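Local coordinates for protein 2-oxoglutarate dehydrogenase E3 component (Thermus thermophilus, PDB 2YQU) that probably oxidises the dihydrolipoyl groups of a 2-oxoacid dehydrogenase complex with NAD(+), working through a bound FAD and a redox-active disulfide, at residues V193-M199 against L223-V229; V27-E33 against I104-T110; D395-V400 against L418-A424. One frame throughout, in Å; residues are numbered along the deposited sequence.

Contact 1: residues V193-M199 against L223-V229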
loop_
_atom_site.group_PDB
_atom_site.type_symbol
_atom_site.label_atom_id
_atom_site.label_comp_id
_atom_site.label_asym_id
_atom_site.label_seq_id
_atom_site.Cartn_x
_atom_site.Cartn_y
_atom_site.Cartn_z
ATOM N N VAL A 193 -24.600 -15.425 -5.804
ATOM C CA VAL A 193 -24.769 -14.036 -6.217
ATOM C C VAL A 193 -24.760 -13.948 -7.736
ATOM O O VAL A 193 -23.881 -14.512 -8.393
ATOM C CB VAL A 193 -23.668 -13.143 -5.610
ATOM C CG1 VAL A 193 -23.830 -11.687 -6.066
ATOM C CG2 VAL A 193 -23.693 -13.244 -4.091
ATOM N N ILE A 194 -25.765 -13.259 -8.276
ATOM C CA ILE A 194 -25.873 -12.986 -9.697
ATOM C C ILE A 194 -25.893 -11.480 -9.890
ATOM O O ILE A 194 -26.669 -10.792 -9.240
ATOM C CB ILE A 194 -27.177 -13.589 -10.274
ATOM C CG1 ILE A 194 -27.192 -15.108 -10.082
ATOM C CG2 ILE A 194 -27.321 -13.219 -11.743
ATOM C CD1 ILE A 194 -28.544 -15.756 -10.384
ATOM N N VAL A 195 -25.062 -10.979 -10.795
ATOM C CA VAL A 195 -24.971 -9.550 -11.074
ATOM C C VAL A 195 -25.482 -9.324 -12.496
ATOM O O VAL A 195 -25.006 -9.954 -13.426
ATOM C CB VAL A 195 -23.514 -9.047 -10.947
ATOM C CG1 VAL A 195 -23.410 -7.567 -11.299
ATOM C CG2 VAL A 195 -22.976 -9.311 -9.544
ATOM N N LEU A 196 -26.468 -8.440 -12.645
ATOM C CA LEU A 196 -27.059 -8.125 -13.944
ATOM C C LEU A 196 -26.700 -6.693 -14.321
ATOM O O LEU A 196 -26.927 -5.777 -13.539
ATOM C CB LEU A 196 -28.578 -8.260 -13.876
ATOM C CG LEU A 196 -29.103 -9.596 -13.351
ATOM C CD1 LEU A 196 -30.590 -9.517 -13.091
ATOM C CD2 LEU A 196 -28.782 -10.701 -14.336
ATOM N N GLU A 197 -26.161 -6.504 -15.518
ATOM C CA GLU A 197 -25.776 -5.175 -15.996
ATOM C C GLU A 197 -26.232 -4.990 -17.445
ATOM O O GLU A 197 -26.059 -5.874 -18.280
ATOM C CB GLU A 197 -24.262 -4.986 -15.843
ATOM C CG GLU A 197 -23.662 -3.713 -16.442
ATOM C CD GLU A 197 -24.392 -2.443 -16.049
ATOM O OE1 GLU A 197 -24.688 -2.254 -14.856
ATOM O OE2 GLU A 197 -24.678 -1.617 -16.945
ATOM N N TYR A 198 -26.828 -3.831 -17.724
ATOM C CA TYR A 198 -27.341 -3.493 -19.052
ATOM C C TYR A 198 -26.220 -3.259 -20.067
ATOM O O TYR A 198 -26.278 -3.739 -21.199
ATOM C CB TYR A 198 -28.218 -2.242 -18.951
ATOM C CG TYR A 198 -28.721 -1.711 -20.273
ATOM C CD1 TYR A 198 -29.659 -2.412 -21.017
ATOM C CD2 TYR A 198 -28.260 -0.496 -20.775
ATOM C CE1 TYR A 198 -30.128 -1.916 -22.231
ATOM C CE2 TYR A 198 -28.713 -0.001 -21.977
ATOM C CZ TYR A 198 -29.650 -0.707 -22.701
ATOM O OH TYR A 198 -30.099 -0.197 -23.899
ATOM N N MET A 199 -25.205 -2.508 -19.655
ATOM C CA MET A 199 -24.048 -2.240 -20.501
ATOM C C MET A 199 -23.243 -3.509 -20.747
ATOM O O MET A 199 -23.411 -4.505 -20.045
ATOM C CB MET A 199 -23.158 -1.186 -19.849
ATOM C CG MET A 199 -23.851 0.150 -19.635
ATOM S SD MET A 199 -22.788 1.345 -18.817
ATOM C CE MET A 199 -21.691 1.732 -20.143
ATOM N N LEU A 223 -19.099 -15.740 -8.611
ATOM C CA LEU A 223 -20.249 -14.886 -8.907
ATOM C C LEU A 223 -20.690 -15.172 -10.327
ATOM O O LEU A 223 -19.873 -15.497 -11.194
ATOM C CB LEU A 223 -19.890 -13.400 -8.790
ATOM C CG LEU A 223 -19.756 -12.818 -7.380
ATOM C CD1 LEU A 223 -18.429 -13.227 -6.744
ATOM C CD2 LEU A 223 -19.878 -11.305 -7.434
ATOM N N THR A 224 -21.988 -15.069 -10.568
ATOM C CA THR A 224 -22.511 -15.084 -11.924
ATOM C C THR A 224 -22.597 -13.630 -12.363
ATOM O O THR A 224 -23.194 -12.824 -11.661
ATOM C CB THR A 224 -23.884 -15.749 -11.949
ATOM O OG1 THR A 224 -23.742 -17.142 -11.638
ATOM C CG2 THR A 224 -24.492 -15.721 -13.348
ATOM N N ILE A 225 -21.951 -13.294 -13.476
ATOM C CA ILE A 225 -21.984 -11.943 -14.040
ATOM C C ILE A 225 -22.611 -11.993 -15.435
ATOM O O ILE A 225 -22.121 -12.691 -16.319
ATOM C CB ILE A 225 -20.554 -11.347 -14.157
ATOM C CG1 ILE A 225 -19.768 -11.474 -12.842
ATOM C CG2 ILE A 225 -20.611 -9.891 -14.604
ATOM C CD1 ILE A 225 -20.356 -10.718 -11.690
ATOM N N ARG A 226 -23.683 -11.235 -15.634
ATOM C CA ARG A 226 -24.378 -11.211 -16.911
ATOM C C ARG A 226 -24.529 -9.782 -17.388
ATOM O O ARG A 226 -25.350 -9.030 -16.868
ATOM C CB ARG A 226 -25.747 -11.861 -16.792
ATOM C CG ARG A 226 -25.688 -13.315 -16.373
ATOM C CD ARG A 226 -27.045 -13.907 -16.149
ATOM N NE ARG A 226 -27.811 -13.905 -17.388
ATOM C CZ ARG A 226 -29.096 -14.216 -17.483
ATOM N NH1 ARG A 226 -29.794 -14.565 -16.410
ATOM N NH2 ARG A 226 -29.683 -14.187 -18.672
ATOM N N THR A 227 -23.728 -9.423 -18.377
ATOM C CA THR A 227 -23.799 -8.108 -18.997
ATOM C C THR A 227 -24.705 -8.156 -20.226
ATOM O O THR A 227 -25.117 -9.236 -20.662
ATOM C CB THR A 227 -22.396 -7.623 -19.384
ATOM O OG1 THR A 227 -21.792 -8.546 -20.300
ATOM C CG2 THR A 227 -21.468 -7.614 -18.166
ATOM N N GLY A 228 -25.025 -6.987 -20.779
ATOM C CA GLY A 228 -25.903 -6.906 -21.937
ATOM C C GLY A 228 -27.329 -7.373 -21.676
ATOM O O GLY A 228 -28.003 -7.847 -22.589
ATOM N N VAL A 229 -27.794 -7.210 -20.437
ATOM C CA VAL A 229 -29.102 -7.689 -20.001
ATOM C C VAL A 229 -29.911 -6.514 -19.446
ATOM O O VAL A 229 -29.467 -5.822 -18.533
ATOM C CB VAL A 229 -28.944 -8.775 -18.911
ATOM C CG1 VAL A 229 -30.260 -9.065 -18.197
ATOM C CG2 VAL A 229 -28.361 -10.056 -19.523
HETATM O O HOH W 1 -24.389 -17.459 -8.967
#
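Val195 occupies the apolar centre of this contact. Its CB lies 3.6 Å from Ile225 CD1, and its CG2 is 4.2 Å from Leu223 CD2, the same methyl that Val193 CG1 meets at 4.2 Å. On this face Ile225 continues onto helix 208-221, and Val193 and Leu223 both touch His187 of helix 177-188. The other face carries Ile194, Leu196, Thr224 and Arg226. There Leu196 CD2 approaches Val229 CG1 at 4.4 Å, and Leu196, Arg226 and Val229 all touch Leu245 of strand 240-245.

Between the two faces the backbones run parallel, with 13° between the strand axes. Val195 turns both its N and its O to strand 224-226, N to Thr224 O (2.8 Å) and O to Arg226 N (2.9 Å). Thr224 N to Val193 O (2.9 Å) and Glu197 N to Arg226 O (3.0 Å) extend the series. Further along, the pairing changes: Glu197 O accepts from Val229 N (3.1 Å), and Gly228, in a turn with positive phi, gives its N to Met199 O (3.1 Å).

At the polar edge a water joins Val193 O (3.0 Å) to Thr224 OG1 (2.8 Å), and Arg226 forms a salt bridge with Glu249. The carboxylate of Glu197 leads away from strand 224-226, OE2 taking Met199 N at 2.9 Å while OE1 takes the amide of Gly175 in the glycine-rich loop. Strand 192-196, helix 208-221 and strand 224-226 make a beta-alpha-beta unit at the edge of a Rossmann-type sheet, and Glu197, near the C-terminal end of its strand, belongs to the NAD(+) site, which is empty in this chain.

Contact 2: residues V27-E33 against I104-T110. With FAD (flavin-adenine dinucleotide), chain D.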
loop_
_atom_site.group_PDB
_atom_site.type_symbol
_atom_site.label_atom_id
_atom_site.label_comp_id
_atom_site.label_asym_id
_atom_site.label_seq_id
_atom_site.Cartn_x
_atom_site.Cartn_y
_atom_site.Cartn_z
ATOM N N VAL A 27 -18.550 29.377 10.903
ATOM C CA VAL A 27 -19.205 28.363 10.089
ATOM C C VAL A 27 -20.361 27.712 10.827
ATOM O O VAL A 27 -20.248 27.376 12.005
ATOM C CB VAL A 27 -18.218 27.248 9.687
ATOM C CG1 VAL A 27 -18.894 26.254 8.762
ATOM C CG2 VAL A 27 -16.979 27.843 9.045
ATOM N N GLY A 28 -21.466 27.550 10.111
ATOM C CA GLY A 28 -22.585 26.737 10.545
ATOM C C GLY A 28 -22.846 25.635 9.537
ATOM O O GLY A 28 -22.584 25.798 8.346
ATOM N N VAL A 29 -23.383 24.523 10.021
ATOM C CA VAL A 29 -23.664 23.349 9.200
ATOM C C VAL A 29 -25.077 22.854 9.522
ATOM O O VAL A 29 -25.415 22.654 10.690
ATOM C CB VAL A 29 -22.643 22.219 9.475
ATOM C CG1 VAL A 29 -22.925 20.990 8.601
ATOM C CG2 VAL A 29 -21.218 22.705 9.227
ATOM N N VAL A 30 -25.898 22.674 8.491
ATOM C CA VAL A 30 -27.208 22.056 8.634
ATOM C C VAL A 30 -27.154 20.639 8.075
ATOM O O VAL A 30 -26.721 20.425 6.945
ATOM C CB VAL A 30 -28.312 22.855 7.897
ATOM C CG1 VAL A 30 -29.692 22.423 8.370
ATOM C CG2 VAL A 30 -28.124 24.355 8.089
ATOM N N GLU A 31 -27.598 19.672 8.869
ATOM C CA GLU A 31 -27.663 18.281 8.442
ATOM C C GLU A 31 -28.949 17.670 8.998
ATOM O O GLU A 31 -29.230 17.788 10.198
ATOM C CB GLU A 31 -26.429 17.528 8.942
ATOM C CG GLU A 31 -26.495 16.010 8.879
ATOM C CD GLU A 31 -26.650 15.465 7.473
ATOM O OE1 GLU A 31 -27.713 14.881 7.173
ATOM O OE2 GLU A 31 -25.713 15.598 6.662
ATOM N N LYS A 32 -29.719 17.021 8.129
ATOM C CA LYS A 32 -31.036 16.496 8.503
ATOM C C LYS A 32 -30.962 15.173 9.261
ATOM O O LYS A 32 -31.821 14.895 10.084
ATOM C CB LYS A 32 -31.964 16.386 7.280
ATOM C CG LYS A 32 -31.502 15.425 6.190
ATOM C CD LYS A 32 -32.524 15.339 5.061
ATOM C CE LYS A 32 -32.045 14.445 3.940
ATOM N NZ LYS A 32 -32.348 13.014 4.218
ATOM N N GLU A 33 -29.939 14.363 9.000
ATOM C CA GLU A 33 -29.741 13.112 9.732
ATOM C C GLU A 33 -29.067 13.357 11.079
ATOM O O GLU A 33 -28.287 14.292 11.230
ATOM C CB GLU A 33 -28.904 12.128 8.902
ATOM C CG GLU A 33 -29.487 11.808 7.530
ATOM C CD GLU A 33 -30.892 11.239 7.597
ATOM O OE1 GLU A 33 -31.129 10.336 8.426
ATOM O OE2 GLU A 33 -31.759 11.699 6.820
ATOM N N ILE A 104 -17.386 24.859 15.055
ATOM C CA ILE A 104 -18.401 24.814 14.016
ATOM C C ILE A 104 -19.762 24.560 14.656
ATOM O O ILE A 104 -19.932 23.599 15.416
ATOM C CB ILE A 104 -18.038 23.713 13.006
ATOM C CG1 ILE A 104 -16.784 24.124 12.227
ATOM C CG2 ILE A 104 -19.198 23.436 12.044
ATOM C CD1 ILE A 104 -16.054 22.960 11.602
ATOM N N ALA A 105 -20.711 25.447 14.369
ATOM C CA ALA A 105 -22.072 25.315 14.859
ATOM C C ALA A 105 -22.821 24.316 13.995
ATOM O O ALA A 105 -22.653 24.289 12.777
ATOM C CB ALA A 105 -22.766 26.646 14.828
ATOM N N ARG A 106 -23.641 23.491 14.632
ATOM C CA ARG A 106 -24.400 22.471 13.928
ATOM C C ARG A 106 -25.891 22.628 14.196
ATOM O O ARG A 106 -26.304 22.849 15.334
ATOM C CB ARG A 106 -23.914 21.080 14.347
ATOM C CG ARG A 106 -24.512 19.949 13.535
ATOM C CD ARG A 106 -25.689 19.290 14.207
ATOM N NE ARG A 106 -26.532 18.549 13.274
ATOM C CZ ARG A 106 -26.658 17.227 13.241
ATOM N NH1 ARG A 106 -25.976 16.443 14.060
ATOM N NH2 ARG A 106 -27.475 16.676 12.363
ATOM N N HIS A 107 -26.683 22.513 13.135
ATOM C CA HIS A 107 -28.142 22.556 13.198
ATOM C C HIS A 107 -28.681 21.243 12.649
ATOM O O HIS A 107 -28.203 20.759 11.630
ATOM C CB HIS A 107 -28.681 23.702 12.350
ATOM C CG HIS A 107 -28.105 25.037 12.700
ATOM N ND1 HIS A 107 -28.801 25.977 13.431
ATOM C CD2 HIS A 107 -26.898 25.586 12.428
ATOM C CE1 HIS A 107 -28.046 27.050 13.589
ATOM N NE2 HIS A 107 -26.884 26.837 12.997
ATOM N N GLN A 108 -29.682 20.676 13.311
ATOM C CA GLN A 108 -30.294 19.432 12.857
ATOM C C GLN A 108 -31.659 19.714 12.243
ATOM O O GLN A 108 -32.558 20.244 12.900
ATOM C CB GLN A 108 -30.434 18.434 13.998
ATOM C CG GLN A 108 -30.981 17.085 13.539
ATOM C CD GLN A 108 -30.920 16.012 14.606
ATOM O OE1 GLN A 108 -31.645 15.024 14.525
ATOM N NE2 GLN A 108 -30.064 16.194 15.595
ATOM N N GLY A 109 -31.804 19.332 10.980
ATOM C CA GLY A 109 -32.998 19.614 10.207
ATOM C C GLY A 109 -32.729 19.670 8.717
ATOM O O GLY A 109 -31.577 19.580 8.270
ATOM N N THR A 110 -33.804 19.814 7.952
ATOM C CA THR A 110 -33.737 19.937 6.507
ATOM C C THR A 110 -33.622 21.409 6.157
ATOM O O THR A 110 -34.533 22.189 6.432
ATOM C CB THR A 110 -35.003 19.332 5.862
ATOM O OG1 THR A 110 -35.008 17.908 6.037
ATOM C CG2 THR A 110 -35.020 19.534 4.356
HETATM P PA FAD D . -23.099 12.836 1.227
HETATM O O1A FAD D . -24.221 12.050 0.659
HETATM O O2A FAD D . -22.003 11.963 1.853
HETATM O O5B FAD D . -23.685 13.886 2.283
HETATM C C5B FAD D . -24.845 14.617 1.969
HETATM C C4B FAD D . -25.554 14.909 3.274
HETATM O O4B FAD D . -26.469 15.962 3.049
HETATM C C3B FAD D . -26.363 13.722 3.790
HETATM O O3B FAD D . -25.934 13.369 5.086
HETATM C C2B FAD D . -27.797 14.215 3.806
HETATM O O2B FAD D . -28.501 13.755 4.938
HETATM C C1B FAD D . -27.629 15.725 3.816
HETATM N N9A FAD D . -28.696 16.525 3.207
HETATM C C8A FAD D . -29.209 16.440 1.938
HETATM N N7A FAD D . -30.130 17.407 1.777
HETATM C C5A FAD D . -30.214 18.112 2.929
HETATM C C6A FAD D . -30.989 19.199 3.322
HETATM N N6A FAD D . -31.762 19.871 2.473
HETATM N N1A FAD D . -30.814 19.685 4.592
HETATM C C2A FAD D . -29.914 19.143 5.477
HETATM N N3A FAD D . -29.144 18.072 5.076
HETATM C C4A FAD D . -29.311 17.572 3.830
HETATM N N1 FAD D . -16.964 6.679 -2.062
HETATM C C2 FAD D . -15.596 6.525 -2.004
HETATM O O2 FAD D . -14.836 7.438 -2.340
HETATM N N3 FAD D . -15.065 5.337 -1.568
HETATM C C4 FAD D . -15.886 4.295 -1.198
HETATM O O4 FAD D . -15.362 3.348 -0.635
HETATM C C4X FAD D . -17.272 4.434 -1.243
HETATM N N5 FAD D . -18.105 3.391 -0.870
HETATM C C5X FAD D . -19.486 3.570 -0.926
HETATM C C6 FAD D . -20.323 2.516 -0.551
HETATM C C7 FAD D . -21.715 2.675 -0.602
HETATM C C7M FAD D . -22.583 1.555 -0.092
HETATM C C8 FAD D . -22.263 3.883 -1.023
HETATM C C8M FAD D . -23.718 4.199 -0.791
HETATM C C9 FAD D . -21.424 4.933 -1.401
HETATM C C9A FAD D . -20.033 4.779 -1.363
HETATM N N10 FAD D . -19.185 5.820 -1.753
HETATM C C10 FAD D . -17.812 5.640 -1.685
HETATM C "C1'" FAD D . -19.701 7.105 -2.348
HETATM C "C2'" FAD D . -19.711 8.171 -1.249
HETATM O "O2'" FAD D . -20.534 7.765 -0.166
HETATM C "C3'" FAD D . -20.127 9.540 -1.775
HETATM O "O3'" FAD D . -19.350 9.870 -2.910
HETATM C "C4'" FAD D . -19.911 10.619 -0.719
HETATM O "O4'" FAD D . -20.652 10.328 0.440
HETATM C "C5'" FAD D . -20.273 12.001 -1.277
HETATM O "O5'" FAD D . -20.147 12.980 -0.270
HETATM P P FAD D . -21.079 14.289 -0.282
HETATM O O1P FAD D . -20.654 15.197 0.826
HETATM O O2P FAD D . -21.141 14.911 -1.665
HETATM O O3P FAD D . -22.578 13.778 0.028
#
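Strands 27-31 and 105-108 pair in parallel at the edge of the Rossmann-type sheet that binds FAD. Donors and acceptors are matched in regular succession: Ala105 N to Val27 O (3.1 Å), Val29 N to Ala105 O (2.9 Å), His107 N to Val29 O (2.8 Å), Glu31 N to His107 O (3.0 Å) and Gly109 N to Glu31 O (3.1 Å). The other edge of strand 27-31 is bonded to strand 2-7, through Gly28 and Val30.

Arg106 folds over the strand end. Its NH2 donates to both Glu31 O (3.0 Å) and Glu33 O (2.8 Å), so Glu31 O serves two donors, while NH1 reaches Lys34 O and NE makes a weak bond to His107 O (3.2 Å). The imidazole of His107 is engaged at both nitrogens, NE2 with Tyr2 and ND1 with Glu126. Lys32 NZ forms a salt bridge with Glu33 OE2 (3.0 Å). Beneath, Val29 CG2 packs on Ile104 CG2 at 3.5 Å, next to Ala17 of helix 11-22.

Gly109 has a phi of 154°, at which a CB would clash with the carbonyl O of Gln108; Gly109 O lies 3.3 Å from FAD C2A, at the adenine. Glu31 is the acidic residue that ends the second strand of such dinucleotide folds: OE1 also accepts Glu33 N (2.9 Å), OE2 also accepts Ala9 N, and the ribose hydroxyls donate to both oxygens, FAD O2B to Glu31 OE1 at 2.6 Å and FAD O3B to Glu31 OE2 at 2.7 Å.

Contact 3: residues D395-V400 against L418-A424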
loop_
_atom_site.group_PDB
_atom_site.type_symbol
_atom_site.label_atom_id
_atom_site.label_comp_id
_atom_site.label_asym_id
_atom_site.label_seq_id
_atom_site.Cartn_x
_atom_site.Cartn_y
_atom_site.Cartn_z
ATOM N N ASP A 395 6.522 12.012 -22.272
ATOM C CA ASP A 395 6.631 10.995 -21.226
ATOM C C ASP A 395 5.821 11.304 -19.958
ATOM O O ASP A 395 5.963 10.622 -18.943
ATOM C CB ASP A 395 8.100 10.741 -20.863
ATOM C CG ASP A 395 8.292 9.424 -20.148
ATOM O OD1 ASP A 395 9.035 9.394 -19.139
ATOM O OD2 ASP A 395 7.721 8.375 -20.524
ATOM N N ARG A 396 4.952 12.303 -20.030
ATOM C CA ARG A 396 4.113 12.676 -18.901
ATOM C C ARG A 396 3.136 11.531 -18.597
ATOM O O ARG A 396 2.497 10.995 -19.499
ATOM C CB ARG A 396 3.378 13.987 -19.228
ATOM C CG ARG A 396 2.288 14.398 -18.252
ATOM C CD ARG A 396 2.763 15.218 -17.067
ATOM N NE ARG A 396 1.616 15.799 -16.375
ATOM C CZ ARG A 396 1.121 17.015 -16.597
ATOM N NH1 ARG A 396 1.665 17.831 -17.499
ATOM N NH2 ARG A 396 0.066 17.426 -15.900
ATOM N N ILE A 397 3.037 11.137 -17.330
ATOM C CA ILE A 397 2.060 10.116 -16.948
ATOM C C ILE A 397 0.658 10.682 -17.176
ATOM O O ILE A 397 0.324 11.758 -16.677
ATOM C CB ILE A 397 2.230 9.659 -15.489
ATOM C CG1 ILE A 397 3.595 8.984 -15.287
ATOM C CG2 ILE A 397 1.102 8.692 -15.102
ATOM C CD1 ILE A 397 3.984 8.855 -13.841
ATOM N N LEU A 398 -0.139 9.952 -17.949
ATOM C CA LEU A 398 -1.515 10.350 -18.251
ATOM C C LEU A 398 -2.542 9.586 -17.430
ATOM O O LEU A 398 -3.625 10.109 -17.162
ATOM C CB LEU A 398 -1.800 10.165 -19.740
ATOM C CG LEU A 398 -0.933 11.010 -20.677
ATOM C CD1 LEU A 398 -1.119 10.560 -22.106
ATOM C CD2 LEU A 398 -1.258 12.482 -20.522
ATOM N N GLY A 399 -2.209 8.362 -17.035
ATOM C CA GLY A 399 -3.091 7.543 -16.225
ATOM C C GLY A 399 -2.426 6.272 -15.723
ATOM O O GLY A 399 -1.464 5.804 -16.311
ATOM N N VAL A 400 -2.928 5.737 -14.615
ATOM C CA VAL A 400 -2.452 4.475 -14.068
ATOM C C VAL A 400 -3.657 3.630 -13.665
ATOM O O VAL A 400 -4.631 4.127 -13.104
ATOM C CB VAL A 400 -1.490 4.681 -12.862
ATOM C CG1 VAL A 400 -0.880 3.342 -12.421
ATOM C CG2 VAL A 400 -0.393 5.686 -13.215
ATOM N N LEU A 418 0.868 11.595 -10.455
ATOM C CA LEU A 418 0.011 12.415 -11.324
ATOM C C LEU A 418 -0.154 13.841 -10.795
ATOM O O LEU A 418 -0.097 14.802 -11.572
ATOM C CB LEU A 418 -1.359 11.756 -11.498
ATOM C CG LEU A 418 -1.339 10.756 -12.655
ATOM C CD1 LEU A 418 -2.335 9.636 -12.464
ATOM C CD2 LEU A 418 -1.600 11.481 -13.969
ATOM N N PHE A 419 -0.339 13.966 -9.482
ATOM C CA PHE A 419 -0.432 15.267 -8.809
ATOM C C PHE A 419 0.852 16.068 -9.006
ATOM O O PHE A 419 0.800 17.277 -9.179
ATOM C CB PHE A 419 -0.709 15.086 -7.307
ATOM C CG PHE A 419 -1.044 16.361 -6.587
ATOM C CD1 PHE A 419 -2.207 17.054 -6.886
ATOM C CD2 PHE A 419 -0.205 16.860 -5.593
ATOM C CE1 PHE A 419 -2.530 18.219 -6.213
ATOM C CE2 PHE A 419 -0.528 18.035 -4.920
ATOM C CZ PHE A 419 -1.688 18.713 -5.240
ATOM N N PHE A 420 1.991 15.372 -9.023
ATOM C CA PHE A 420 3.303 15.997 -9.231
ATOM C C PHE A 420 3.637 16.183 -10.715
ATOM O O PHE A 420 4.735 16.636 -11.038
ATOM C CB PHE A 420 4.414 15.140 -8.600
ATOM C CG PHE A 420 4.480 15.198 -7.090
ATOM C CD1 PHE A 420 3.667 16.050 -6.354
ATOM C CD2 PHE A 420 5.374 14.391 -6.409
ATOM C CE1 PHE A 420 3.747 16.093 -4.984
ATOM C CE2 PHE A 420 5.448 14.428 -5.033
ATOM C CZ PHE A 420 4.632 15.280 -4.321
ATOM N N LYS A 421 2.709 15.820 -11.606
ATOM C CA LYS A 421 2.899 15.940 -13.059
ATOM C C LYS A 421 4.147 15.178 -13.501
ATOM O O LYS A 421 4.902 15.622 -14.374
ATOM C CB LYS A 421 2.955 17.414 -13.486
ATOM C CG LYS A 421 1.744 18.220 -13.002
ATOM C CD LYS A 421 1.636 19.579 -13.687
ATOM C CE LYS A 421 0.230 20.166 -13.564
ATOM N NZ LYS A 421 -0.175 20.406 -12.155
ATOM N N ALA A 422 4.317 14.008 -12.895
ATOM C CA ALA A 422 5.508 13.180 -13.070
ATOM C C ALA A 422 5.554 12.577 -14.447
ATOM O O ALA A 422 4.520 12.324 -15.058
ATOM C CB ALA A 422 5.519 12.057 -12.046
ATOM N N SER A 423 6.773 12.311 -14.900
ATOM C CA SER A 423 7.000 11.485 -16.064
ATOM C C SER A 423 7.066 10.021 -15.632
ATOM O O SER A 423 7.309 9.720 -14.457
ATOM C CB SER A 423 8.304 11.883 -16.748
ATOM O OG SER A 423 9.418 11.628 -15.916
ATOM N N ALA A 424 6.849 9.120 -16.585
ATOM C CA ALA A 424 6.949 7.680 -16.344
ATOM C C ALA A 424 8.374 7.324 -15.919
ATOM O O ALA A 424 8.571 6.509 -15.022
ATOM C CB ALA A 424 6.556 6.898 -17.596
HETATM O O HOH W 2 1.791 13.235 -14.779
#
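Two backbone hydrogen bonds, Ala424 N to Asp395 O (2.9 Å) and Ile397 N to Ala422 O (3.0 Å), bridge Arg396 and Ser423 where strand 397-404 of the dimerisation domain begins beside the link between helices 407-419 and 424-429. That link opens with a Schellman motif at Lys421 and closes at Ser423, the N-cap of the next helix, whose OG takes Asp426 N. Asp395 forms a salt bridge with Lys364 through OD2 and receives Glu425 N at OD1.

A water donates to Ile397 O (2.8 Å) and Ala422 O (2.9 Å) and accepts weakly from Arg396 NE (3.0 Å). The guanidinium of Arg396 presents a face to Lys421, its NH2 3.4 Å from Lys421 CG. Ala422 and Phe420 pack against Phe420 and Ala422 of the second subunit, placing the link at the dimer interface. Inside, Ile397 fills the angle between the helices: CD1 meets Ala422 CB at 4.0 Å, CG1 meets Ala424 CB at 4.3 Å, and CG2 lies 4.0 Å from Leu418 CG.

Along the chain the three contacts follow in series, contact 2 first, then contact 1, then contact 3, and none touches another. Contacts 2 and 1 lie on opposite sides of the chain's centre, their own centres about 40 Å apart. They are edge pairs of two separate five-stranded parallel sheets, one serving FAD and the other NAD(+), and each has an acidic residue near the C-terminal end of its strand, Glu31 and Glu197. Contact 3 joins a strand of the dimerisation domain's antiparallel sheet to the link between helices 407-419 and 424-429, centred about 34 Å from contact 1 and 40 Å from contact 2. Dimerisation matters to the cofactor too, since His434 of the second subunit hydrogen-bonds this chain's FAD.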